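Local coordinates for protein binary enterotoxin of Clostridium perfringens component a (Clostridium perfringens, PDB 5H04) that binds NAD(H) and probably acts as the ADP-ribosyltransferase component of a binary enterotoxin, at residues A368-V373 against Y381-D386; E291-Y296 against T341-N346; T237-R242 against I277-S282. All coordinates share one frame; numbering follows the deposited sequence.

Contact 1: A368-V373 against Y381-D386; sequences AAYVSV and YEVLID. With NAI (1,4-dihydronicotinamide adenine dinucleotide), chain B.
Strands 368-370 and 382-385 pair as an antiparallel beta hairpin, their short axes 4.6 Å apart at closest approach. A369 and L384 form the hydrogen-bonded pair: A369 N gives to L384 O at 3.1 Å, and L384 N gives to A369 O. A368 with I385 and Y370 with V383 flank it as non-hydrogen-bonded pairs. V371 N then bonds E382 O with a more bent N-H angle of 135°. S372 adds a side-chain bond next along the chain. Its OG accepts from E382 N at 2.8 Å, nearly straight at 166°, and so ties S372 to the start of strand 382-385.

A368, Y370, V383 and I385 share one face of the sheet. Y370 CD2 touches V383 CG2, and the two side chains cross at about a right angle. The Y370 ring has E382 O over one face, offset toward the rim. The side chains of Y370 and Y381 lie side by side and point the same way, with Y370 OH 3.3 Å from Y381 CD2. A369 and L384 use the other face. V371 CG1 meets L384 CB, while V371 CG2 rests on E382 CB.

E382 belongs to the NAD(H) site. Its side chain is extended beyond CG (chi2 -174°), which carries the carboxylate to the nicotinamide ribose. E382 OE1 accepts a very short hydrogen bond, 2.5 Å, from NAI O2D.

Contact 2: E291-Y296 against T341-N346; sequences EDIITY and TTVLSN. With NAI (1,4-dihydronicotinamide adenine dinucleotide), chain B.
Y296 and T342 form a single antiparallel hydrogen-bonded bridge. Y296 N gives to T342 O at 2.7 Å, and T342 N returns a bond to Y296 O at 2.8 Å. One water extends the link, giving to both I294 O and V343 O at 2.7 Å each. T295 OG1 gives only a weak bond to T341 OG1, which has a stronger partner in V383 O. Within segment 341-346, L344 N gives to T342 OG1, 3.3 Å long but nearly straight at 170°. This is an ST turn, and it bends the chain just after the bridge. Outside the segments the strongest partner of T342 OG1 is E380 O; Y381 O is also near enough to share the hydroxyl.

The bend brings S345 over the Y296 ring. S345 CB makes a CH-pi contact 3.8 Å from the ring centroid, 15° off the normal. T342 O lies at the edge of the same ring, in its plane. Y296 OH bonds N213, and S345 OG bonds the backbone of K58. V343 CG1 touches T295 CG2 and I293 CD1.

With T342 OG1 opposite the backbone N (chi1 171°), T342 CG2 faces the ligand and meets NAI C4N at 3.9 Å. The bridge thus links edge strand 293-299 of one sheet to edge strand 339-342 of another, beside the nicotinamide in the NAD(H) site of the ADP-ribosyltransferase domain.

Contact 3: T237-R242 against I277-S282; sequences TSNELR and ISNISS
The amide of N279 meets N239 and R242 where helices 238-261 and 270-284 cross. N279 ND2 touches N239 CB at 3.5 Å, and the two amide planes are turned 45° apart. The guanidinium of R242 comes from the same helix as N239. R242 NH2 lies 3.7 Å from N279 ND2, with the guanidinium and amide planes 46° apart. Both nitrogens are donors, so this is contact only and not a bond. N239 CA lies over one face of this guanidinium, above its centre. A bend in the arginine chain at chi3 folds its end back over its own helix. N279 CB points at the other helix. The polar end is held from outside the two segments, for N279 ND2 gives to D243 OD2.

E240 lies nearer the backbone of N279. Its CG rests on N279 O at 3.5 Å, and its OE2 reaches S282 CB at 3.8 Å. The same glutamate closes the capping box that begins helix 238-261. T237 N gives to E240 OE1 at 2.9 Å, meeting it from above the carboxylate plane. E240 N gives back to T237 OG1 at 3.1 Å. A salt bridge from K286 also reaches E240 OE1, and would probably favour the charged carboxylate. S282 OG turns back to its own helix and bonds S278 O.

The axes of 238-242 and 277-282 cross at -97° and approach to 8.3 Å. The contact is small and lies at the surface. Beneath it, I280 packs on I244 and Y247 of helix 238-261, and S281 bonds D386, just after strand 382-385.

Overall arrangement
All three contacts lie in the C-terminal ADP-ribosyltransferase domain. Along the chain contact 3 closes first, then contact 2, then contact 1. Contacts 1 and 2 have centres about 10 Å apart and share the three-stranded sheet, in which 382-385 runs between 339-342 and 368-370. Both touch NAI, so the two together form part of the nicotinamide end of the pocket. Contact 3 lies about 13 Å from contact 1 between centres and also touches it through I280 and L384. Its centre is about 23 Å from that of contact 2, which it does not touch. The helices of contact 3 thus border the three-stranded sheet on the side of contact 1.

Contact 1: A368-V373 against Y381-D386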
loop_
_atom_site.group_PDB
_atom_site.type_symbol
_atom_site.label_atom_id
_atom_site.label_comp_id
_atom_site.label_asym_id
_atom_site.label_seq_id
_atom_site.Cartn_x
_atom_site.Cartn_y
_atom_site.Cartn_z
ATOM N N ALA A 368 4.205 6.831 18.437
ATOM C CA ALA A 368 3.995 5.395 18.302
ATOM C C ALA A 368 5.314 4.734 18.664
ATOM O O ALA A 368 6.372 5.378 18.634
ATOM C CB ALA A 368 3.549 5.009 16.866
ATOM N N ALA A 369 5.250 3.445 19.004
ATOM C CA ALA A 369 6.460 2.724 19.357
ATOM C C ALA A 369 6.348 1.280 18.911
ATOM O O ALA A 369 5.265 0.683 18.944
ATOM C CB ALA A 369 6.728 2.761 20.869
ATOM N N TYR A 370 7.490 0.716 18.519
ATOM C CA TYR A 370 7.596 -0.726 18.280
ATOM C C TYR A 370 7.654 -1.411 19.645
ATOM O O TYR A 370 8.718 -1.503 20.265
ATOM C CB TYR A 370 8.832 -1.035 17.443
ATOM C CG TYR A 370 8.935 -2.462 16.941
ATOM C CD1 TYR A 370 9.490 -3.471 17.731
ATOM C CD2 TYR A 370 8.499 -2.795 15.670
ATOM C CE1 TYR A 370 9.595 -4.776 17.258
ATOM C CE2 TYR A 370 8.599 -4.103 15.189
ATOM C CZ TYR A 370 9.151 -5.080 15.983
ATOM O OH TYR A 370 9.249 -6.369 15.490
ATOM N N VAL A 371 6.498 -1.879 20.134
ATOM C CA VAL A 371 6.390 -2.328 21.523
ATOM C C VAL A 371 6.792 -3.779 21.708
ATOM O O VAL A 371 6.920 -4.230 22.858
ATOM C CB VAL A 371 4.960 -2.132 22.063
ATOM C CG1 VAL A 371 4.606 -0.641 22.099
ATOM C CG2 VAL A 371 3.954 -2.908 21.208
ATOM N N SER A 372 7.001 -4.525 20.623
ATOM C CA SER A 372 7.348 -5.931 20.741
ATOM C C SER A 372 8.785 -6.151 21.169
ATOM O O SER A 372 9.166 -7.304 21.422
ATOM C CB SER A 372 7.072 -6.640 19.417
ATOM O OG SER A 372 5.684 -6.662 19.177
ATOM N N VAL A 373 9.583 -5.086 21.277
ATOM C CA VAL A 373 10.904 -5.217 21.877
ATOM C C VAL A 373 10.819 -5.765 23.295
ATOM O O VAL A 373 11.790 -6.348 23.788
ATOM C CB VAL A 373 11.645 -3.864 21.859
ATOM C CG1 VAL A 373 12.056 -3.518 20.444
ATOM C CG2 VAL A 373 10.766 -2.759 22.445
ATOM N N TYR A 381 5.322 -8.418 16.360
ATOM C CA TYR A 381 5.928 -7.349 15.551
ATOM C C TYR A 381 5.066 -6.085 15.562
ATOM O O TYR A 381 4.722 -5.527 14.516
ATOM C CB TYR A 381 6.167 -7.832 14.113
ATOM C CG TYR A 381 6.931 -9.135 14.034
ATOM C CD1 TYR A 381 6.277 -10.357 14.136
ATOM C CD2 TYR A 381 8.308 -9.138 13.863
ATOM C CE1 TYR A 381 6.972 -11.541 14.077
ATOM C CE2 TYR A 381 9.011 -10.319 13.804
ATOM C CZ TYR A 381 8.337 -11.516 13.914
ATOM O OH TYR A 381 9.034 -12.699 13.854
ATOM N N GLU A 382 4.717 -5.629 16.758
ATOM C CA GLU A 382 3.652 -4.652 16.937
ATOM C C GLU A 382 4.184 -3.230 17.026
ATOM O O GLU A 382 5.180 -2.957 17.709
ATOM C CB GLU A 382 2.842 -4.941 18.201
ATOM C CG GLU A 382 2.205 -6.316 18.262
ATOM C CD GLU A 382 1.303 -6.457 19.479
ATOM O OE1 GLU A 382 0.526 -5.514 19.767
ATOM O OE2 GLU A 382 1.392 -7.504 20.156
ATOM N N VAL A 383 3.476 -2.323 16.365
ATOM C CA VAL A 383 3.632 -0.886 16.575
ATOM C C VAL A 383 2.334 -0.352 17.168
ATOM O O VAL A 383 1.275 -0.422 16.536
ATOM C CB VAL A 383 3.990 -0.162 15.278
ATOM C CG1 VAL A 383 3.830 1.342 15.476
ATOM C CG2 VAL A 383 5.421 -0.500 14.875
ATOM N N LEU A 384 2.414 0.153 18.392
ATOM C CA LEU A 384 1.270 0.699 19.104
ATOM C C LEU A 384 1.250 2.208 18.910
ATOM O O LEU A 384 2.248 2.881 19.197
ATOM C CB LEU A 384 1.373 0.377 20.598
ATOM C CG LEU A 384 0.219 0.788 21.505
ATOM C CD1 LEU A 384 -1.063 0.140 21.012
ATOM C CD2 LEU A 384 0.524 0.368 22.951
ATOM N N ILE A 385 0.106 2.739 18.481
ATOM C CA ILE A 385 -0.029 4.161 18.160
ATOM C C ILE A 385 -0.864 4.840 19.242
ATOM O O ILE A 385 -1.853 4.272 19.726
ATOM C CB ILE A 385 -0.655 4.363 16.761
ATOM C CG1 ILE A 385 0.145 3.595 15.695
ATOM C CG2 ILE A 385 -0.679 5.853 16.417
ATOM C CD1 ILE A 385 -0.530 3.561 14.291
ATOM N N ASP A 386 -0.452 6.056 19.633
ATOM C CA ASP A 386 -1.149 6.830 20.659
ATOM C C ASP A 386 -2.604 7.074 20.260
ATOM O O ASP A 386 -2.961 7.077 19.076
ATOM C CB ASP A 386 -0.428 8.176 20.877
ATOM C CG ASP A 386 -0.626 8.772 22.283
ATOM O OD1 ASP A 386 -1.255 8.141 23.164
ATOM O OD2 ASP A 386 -0.113 9.904 22.515
HETATM P PA NAI B . -8.563 -3.828 20.043
HETATM O O1A NAI B . -8.831 -3.249 21.466
HETATM O O2A NAI B . -8.043 -2.751 19.074
HETATM O O5B NAI B . -9.929 -4.428 19.403
HETATM C C5B NAI B . -10.726 -5.394 20.064
HETATM C C4B NAI B . -12.181 -5.196 19.532
HETATM O O4B NAI B . -12.583 -3.706 19.742
HETATM C C3B NAI B . -12.252 -5.417 18.279
HETATM O O3B NAI B . -13.510 -6.050 17.921
HETATM C C2B NAI B . -12.225 -3.940 17.540
HETATM O O2B NAI B . -12.854 -4.060 16.232
HETATM C C1B NAI B . -12.831 -3.140 18.324
HETATM N N9A NAI B . -12.227 -1.801 18.287
HETATM C C8A NAI B . -10.936 -1.460 18.521
HETATM N N7A NAI B . -10.851 -0.097 18.358
HETATM C C5A NAI B . -12.102 0.376 18.026
HETATM C C6A NAI B . -12.552 1.649 17.760
HETATM N N6A NAI B . -11.931 2.925 17.719
HETATM N N1A NAI B . -13.855 1.846 17.447
HETATM C C2A NAI B . -14.714 0.785 17.394
HETATM N N3A NAI B . -14.274 -0.490 17.671
HETATM C C4A NAI B . -12.969 -0.681 17.985
HETATM O O3 NAI B . -7.531 -5.047 20.138
HETATM P PN NAI B . -7.290 -6.189 19.035
HETATM O O1N NAI B . -7.207 -5.662 17.659
HETATM O O2N NAI B . -8.395 -7.264 19.055
HETATM O O5D NAI B . -5.856 -6.802 19.407
HETATM C C5D NAI B . -5.713 -7.578 20.538
HETATM C C4D NAI B . -4.304 -7.847 20.774
HETATM O O4D NAI B . -3.713 -8.268 19.656
HETATM C C3D NAI B . -3.509 -6.478 21.268
HETATM O O3D NAI B . -2.479 -6.899 22.282
HETATM C C2D NAI B . -2.980 -6.028 20.244
HETATM O O2D NAI B . -1.794 -5.178 20.517
HETATM C C1D NAI B . -2.565 -7.357 19.417
HETATM N N1N NAI B . -2.396 -7.136 18.128
HETATM C C2N NAI B . -3.472 -6.698 17.281
HETATM C C3N NAI B . -3.233 -6.522 15.782
HETATM C C7N NAI B . -4.357 -6.410 14.816
HETATM O O7N NAI B . -4.077 -6.450 13.601
HETATM N N7N NAI B . -5.684 -6.269 15.250
HETATM C C4N NAI B . -1.808 -6.417 15.233
HETATM C C5N NAI B . -0.833 -7.241 16.067
HETATM C C6N NAI B . -1.091 -7.371 17.563
#

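Contact 2: E291-Y296 against T341-N346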
loop_
_atom_site.group_PDB
_atom_site.type_symbol
_atom_site.label_atom_id
_atom_site.label_comp_id
_atom_site.label_asym_id
_atom_site.label_seq_id
_atom_site.Cartn_x
_atom_site.Cartn_y
_atom_site.Cartn_z
ATOM N N GLU A 291 11.043 7.439 10.795
ATOM C CA GLU A 291 10.905 7.546 9.347
ATOM C C GLU A 291 9.531 7.019 8.951
ATOM O O GLU A 291 8.968 6.163 9.637
ATOM C CB GLU A 291 11.998 6.761 8.612
ATOM C CG GLU A 291 11.925 5.264 8.845
ATOM C CD GLU A 291 13.152 4.530 8.338
ATOM O OE1 GLU A 291 13.500 4.677 7.147
ATOM O OE2 GLU A 291 13.773 3.822 9.151
ATOM N N ASP A 292 8.993 7.550 7.853
ATOM C CA ASP A 292 7.726 7.057 7.313
ATOM C C ASP A 292 7.765 5.538 7.195
ATOM O O ASP A 292 8.744 4.967 6.705
ATOM C CB ASP A 292 7.454 7.643 5.917
ATOM C CG ASP A 292 7.231 9.146 5.904
ATOM O OD1 ASP A 292 7.083 9.816 6.955
ATOM O OD2 ASP A 292 7.198 9.676 4.770
ATOM N N ILE A 293 6.700 4.870 7.644
ATOM C CA ILE A 293 6.647 3.411 7.606
ATOM C C ILE A 293 5.207 2.979 7.351
ATOM O O ILE A 293 4.253 3.653 7.753
ATOM C CB ILE A 293 7.200 2.789 8.913
ATOM C CG1 ILE A 293 7.356 1.262 8.781
ATOM C CG2 ILE A 293 6.304 3.158 10.113
ATOM C CD1 ILE A 293 8.128 0.592 9.957
ATOM N N ILE A 294 5.051 1.841 6.668
ATOM C CA ILE A 294 3.745 1.217 6.502
ATOM C C ILE A 294 3.532 0.219 7.632
ATOM O O ILE A 294 4.400 -0.625 7.898
ATOM C CB ILE A 294 3.642 0.517 5.135
ATOM C CG1 ILE A 294 3.872 1.520 3.993
ATOM C CG2 ILE A 294 2.305 -0.236 5.004
ATOM C CD1 ILE A 294 3.046 2.791 4.076
ATOM N N THR A 295 2.371 0.287 8.284
ATOM C CA THR A 295 2.005 -0.734 9.268
ATOM C C THR A 295 0.614 -1.250 8.931
ATOM O O THR A 295 -0.075 -0.700 8.068
ATOM C CB THR A 295 2.059 -0.217 10.720
ATOM O OG1 THR A 295 1.033 0.764 10.934
ATOM C CG2 THR A 295 3.418 0.382 11.038
ATOM N N TYR A 296 0.206 -2.330 9.605
ATOM C CA TYR A 296 -1.009 -3.052 9.241
ATOM C C TYR A 296 -1.889 -3.312 10.453
ATOM O O TYR A 296 -1.409 -3.396 11.592
ATOM C CB TYR A 296 -0.681 -4.392 8.570
ATOM C CG TYR A 296 0.120 -4.241 7.312
ATOM C CD1 TYR A 296 1.503 -4.170 7.356
ATOM C CD2 TYR A 296 -0.503 -4.179 6.075
ATOM C CE1 TYR A 296 2.254 -4.025 6.198
ATOM C CE2 TYR A 296 0.237 -4.027 4.896
ATOM C CZ TYR A 296 1.613 -3.964 4.970
ATOM O OH TYR A 296 2.346 -3.825 3.821
ATOM N N THR A 341 -1.165 -2.008 15.770
ATOM C CA THR A 341 -0.801 -2.354 14.401
ATOM C C THR A 341 0.392 -3.302 14.434
ATOM O O THR A 341 0.987 -3.557 15.483
ATOM C CB THR A 341 -0.454 -1.118 13.548
ATOM O OG1 THR A 341 0.830 -0.606 13.946
ATOM C CG2 THR A 341 -1.506 -0.032 13.708
ATOM N N THR A 342 0.731 -3.844 13.268
ATOM C CA THR A 342 1.892 -4.705 13.122
ATOM C C THR A 342 2.611 -4.296 11.850
ATOM O O THR A 342 1.975 -3.902 10.865
ATOM C CB THR A 342 1.506 -6.198 13.081
ATOM O OG1 THR A 342 2.656 -6.986 12.732
ATOM C CG2 THR A 342 0.440 -6.437 12.043
ATOM N N VAL A 343 3.946 -4.384 11.868
ATOM C CA VAL A 343 4.689 -4.020 10.659
ATOM C C VAL A 343 4.652 -5.099 9.586
ATOM O O VAL A 343 5.125 -4.854 8.468
ATOM C CB VAL A 343 6.149 -3.659 10.991
ATOM C CG1 VAL A 343 6.191 -2.437 11.901
ATOM C CG2 VAL A 343 6.859 -4.824 11.649
ATOM N N LEU A 344 4.095 -6.278 9.882
ATOM C CA LEU A 344 3.981 -7.362 8.913
ATOM C C LEU A 344 2.580 -7.399 8.321
ATOM O O LEU A 344 1.597 -7.149 9.023
ATOM C CB LEU A 344 4.276 -8.717 9.558
ATOM C CG LEU A 344 5.643 -8.834 10.226
ATOM C CD1 LEU A 344 5.794 -10.226 10.813
ATOM C CD2 LEU A 344 6.739 -8.539 9.220
ATOM N N SER A 345 2.492 -7.763 7.035
ATOM C CA SER A 345 1.200 -7.887 6.370
ATOM C C SER A 345 0.535 -9.241 6.584
ATOM O O SER A 345 -0.630 -9.387 6.212
ATOM C CB SER A 345 1.352 -7.634 4.866
ATOM O OG SER A 345 2.329 -8.496 4.299
ATOM N N ASN A 346 1.238 -10.227 7.161
ATOM C CA ASN A 346 0.675 -11.563 7.354
ATOM C C ASN A 346 -0.645 -11.489 8.112
ATOM O O ASN A 346 -0.800 -10.680 9.027
ATOM C CB ASN A 346 1.652 -12.457 8.135
ATOM C CG ASN A 346 3.082 -12.421 7.593
ATOM O OD1 ASN A 346 3.562 -11.398 7.100
ATOM N ND2 ASN A 346 3.782 -13.543 7.728
HETATM P PA NAI B . -8.563 -3.828 20.043
HETATM O O1A NAI B . -8.831 -3.249 21.466
HETATM O O2A NAI B . -8.043 -2.751 19.074
HETATM O O5B NAI B . -9.929 -4.428 19.403
HETATM C C5B NAI B . -10.726 -5.394 20.064
HETATM C C4B NAI B . -12.181 -5.196 19.532
HETATM O O4B NAI B . -12.583 -3.706 19.742
HETATM C C3B NAI B . -12.252 -5.417 18.279
HETATM O O3B NAI B . -13.510 -6.050 17.921
HETATM C C2B NAI B . -12.225 -3.940 17.540
HETATM O O2B NAI B . -12.854 -4.060 16.232
HETATM C C1B NAI B . -12.831 -3.140 18.324
HETATM N N9A NAI B . -12.227 -1.801 18.287
HETATM C C8A NAI B . -10.936 -1.460 18.521
HETATM N N7A NAI B . -10.851 -0.097 18.358
HETATM C C5A NAI B . -12.102 0.376 18.026
HETATM C C6A NAI B . -12.552 1.649 17.760
HETATM N N6A NAI B . -11.931 2.925 17.719
HETATM N N1A NAI B . -13.855 1.846 17.447
HETATM C C2A NAI B . -14.714 0.785 17.394
HETATM N N3A NAI B . -14.274 -0.490 17.671
HETATM C C4A NAI B . -12.969 -0.681 17.985
HETATM O O3 NAI B . -7.531 -5.047 20.138
HETATM P PN NAI B . -7.290 -6.189 19.035
HETATM O O1N NAI B . -7.207 -5.662 17.659
HETATM O O2N NAI B . -8.395 -7.264 19.055
HETATM O O5D NAI B . -5.856 -6.802 19.407
HETATM C C5D NAI B . -5.713 -7.578 20.538
HETATM C C4D NAI B . -4.304 -7.847 20.774
HETATM O O4D NAI B . -3.713 -8.268 19.656
HETATM C C3D NAI B . -3.509 -6.478 21.268
HETATM O O3D NAI B . -2.479 -6.899 22.282
HETATM C C2D NAI B . -2.980 -6.028 20.244
HETATM O O2D NAI B . -1.794 -5.178 20.517
HETATM C C1D NAI B . -2.565 -7.357 19.417
HETATM N N1N NAI B . -2.396 -7.136 18.128
HETATM C C2N NAI B . -3.472 -6.698 17.281
HETATM C C3N NAI B . -3.233 -6.522 15.782
HETATM C C7N NAI B . -4.357 -6.410 14.816
HETATM O O7N NAI B . -4.077 -6.450 13.601
HETATM N N7N NAI B . -5.684 -6.269 15.250
HETATM C C4N NAI B . -1.808 -6.417 15.233
HETATM C C5N NAI B . -0.833 -7.241 16.067
HETATM C C6N NAI B . -1.091 -7.371 17.563
HETATM O O HOH W 1 6.146 -2.589 7.387
#

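Contact 3: T237-R242 against I277-S282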
loop_
_atom_site.group_PDB
_atom_site.type_symbol
_atom_site.label_atom_id
_atom_site.label_comp_id
_atom_site.label_asym_id
_atom_site.label_seq_id
_atom_site.Cartn_x
_atom_site.Cartn_y
_atom_site.Cartn_z
ATOM N N THR A 237 9.657 4.267 32.366
ATOM C CA THR A 237 9.487 4.179 33.817
ATOM C C THR A 237 8.888 2.819 34.177
ATOM O O THR A 237 8.384 2.093 33.319
ATOM C CB THR A 237 8.578 5.291 34.351
ATOM O OG1 THR A 237 7.231 5.050 33.927
ATOM C CG2 THR A 237 9.028 6.674 33.857
ATOM N N SER A 238 8.950 2.470 35.472
ATOM C CA SER A 238 8.382 1.197 35.916
ATOM C C SER A 238 6.895 1.098 35.591
ATOM O O SER A 238 6.422 0.056 35.122
ATOM C CB SER A 238 8.606 1.008 37.418
ATOM O OG SER A 238 9.986 0.896 37.686
ATOM N N ASN A 239 6.138 2.167 35.861
ATOM C CA ASN A 239 4.704 2.154 35.576
ATOM C C ASN A 239 4.429 2.080 34.072
ATOM O O ASN A 239 3.471 1.424 33.643
ATOM C CB ASN A 239 4.034 3.402 36.152
ATOM C CG ASN A 239 3.635 3.253 37.612
ATOM O OD1 ASN A 239 3.933 2.253 38.260
ATOM N ND2 ASN A 239 2.948 4.265 38.131
ATOM N N GLU A 240 5.237 2.770 33.267
ATOM C CA GLU A 240 5.034 2.740 31.817
ATOM C C GLU A 240 5.247 1.331 31.283
ATOM O O GLU A 240 4.459 0.831 30.465
ATOM C CB GLU A 240 5.984 3.727 31.122
ATOM C CG GLU A 240 5.620 5.193 31.272
ATOM C CD GLU A 240 6.724 6.120 30.768
ATOM O OE1 GLU A 240 7.847 5.631 30.482
ATOM O OE2 GLU A 240 6.464 7.341 30.637
ATOM N N LEU A 241 6.310 0.668 31.749
ATOM C CA LEU A 241 6.556 -0.710 31.339
ATOM C C LEU A 241 5.430 -1.617 31.808
ATOM O O LEU A 241 4.983 -2.500 31.061
ATOM C CB LEU A 241 7.904 -1.193 31.886
ATOM C CG LEU A 241 8.235 -2.658 31.552
ATOM C CD1 LEU A 241 8.286 -2.896 30.051
ATOM C CD2 LEU A 241 9.540 -3.081 32.219
ATOM N N ARG A 242 4.937 -1.390 33.028
ATOM C CA ARG A 242 3.882 -2.229 33.592
ATOM C C ARG A 242 2.590 -2.113 32.798
ATOM O O ARG A 242 1.983 -3.126 32.436
ATOM C CB ARG A 242 3.635 -1.861 35.057
ATOM C CG ARG A 242 2.485 -2.631 35.724
ATOM C CD ARG A 242 2.019 -1.923 36.993
ATOM N NE ARG A 242 1.389 -0.648 36.654
ATOM C CZ ARG A 242 1.338 0.415 37.452
ATOM N NH1 ARG A 242 1.886 0.368 38.663
ATOM N NH2 ARG A 242 0.748 1.527 37.035
ATOM N N ILE A 277 -4.141 4.492 30.944
ATOM C CA ILE A 277 -4.118 5.261 29.702
ATOM C C ILE A 277 -3.030 6.328 29.748
ATOM O O ILE A 277 -2.295 6.542 28.768
ATOM C CB ILE A 277 -5.507 5.875 29.438
ATOM C CG1 ILE A 277 -6.535 4.767 29.186
ATOM C CG2 ILE A 277 -5.456 6.834 28.252
ATOM C CD1 ILE A 277 -7.978 5.237 29.254
ATOM N N SER A 278 -2.908 7.015 30.885
ATOM C CA SER A 278 -1.932 8.087 31.002
ATOM C C SER A 278 -0.511 7.555 30.863
ATOM O O SER A 278 0.328 8.183 30.204
ATOM C CB SER A 278 -2.125 8.817 32.334
ATOM O OG SER A 278 -1.105 9.770 32.533
ATOM N N ASN A 279 -0.224 6.388 31.466
ATOM C CA ASN A 279 1.128 5.831 31.407
ATOM C C ASN A 279 1.446 5.287 30.019
ATOM O O ASN A 279 2.560 5.480 29.519
ATOM C CB ASN A 279 1.304 4.737 32.466
ATOM C CG ASN A 279 1.355 5.298 33.866
ATOM O OD1 ASN A 279 1.701 6.463 34.059
ATOM N ND2 ASN A 279 0.998 4.478 34.855
ATOM N N ILE A 280 0.489 4.607 29.379
ATOM C CA ILE A 280 0.731 4.099 28.030
ATOM C C ILE A 280 0.951 5.262 27.071
ATOM O O ILE A 280 1.897 5.269 26.272
ATOM C CB ILE A 280 -0.438 3.209 27.571
ATOM C CG1 ILE A 280 -0.506 1.929 28.413
ATOM C CG2 ILE A 280 -0.320 2.896 26.058
ATOM C CD1 ILE A 280 -1.859 1.224 28.316
ATOM N N SER A 281 0.065 6.257 27.136
ATOM C CA SER A 281 0.157 7.411 26.239
ATOM C C SER A 281 1.457 8.181 26.462
ATOM O O SER A 281 2.112 8.600 25.500
ATOM C CB SER A 281 -1.067 8.311 26.440
ATOM O OG SER A 281 -1.102 9.401 25.525
ATOM N N SER A 282 1.865 8.356 27.724
ATOM C CA SER A 282 3.142 9.010 27.981
ATOM C C SER A 282 4.290 8.230 27.357
ATOM O O SER A 282 5.207 8.823 26.783
ATOM C CB SER A 282 3.358 9.179 29.490
ATOM O OG SER A 282 2.400 10.086 30.021
#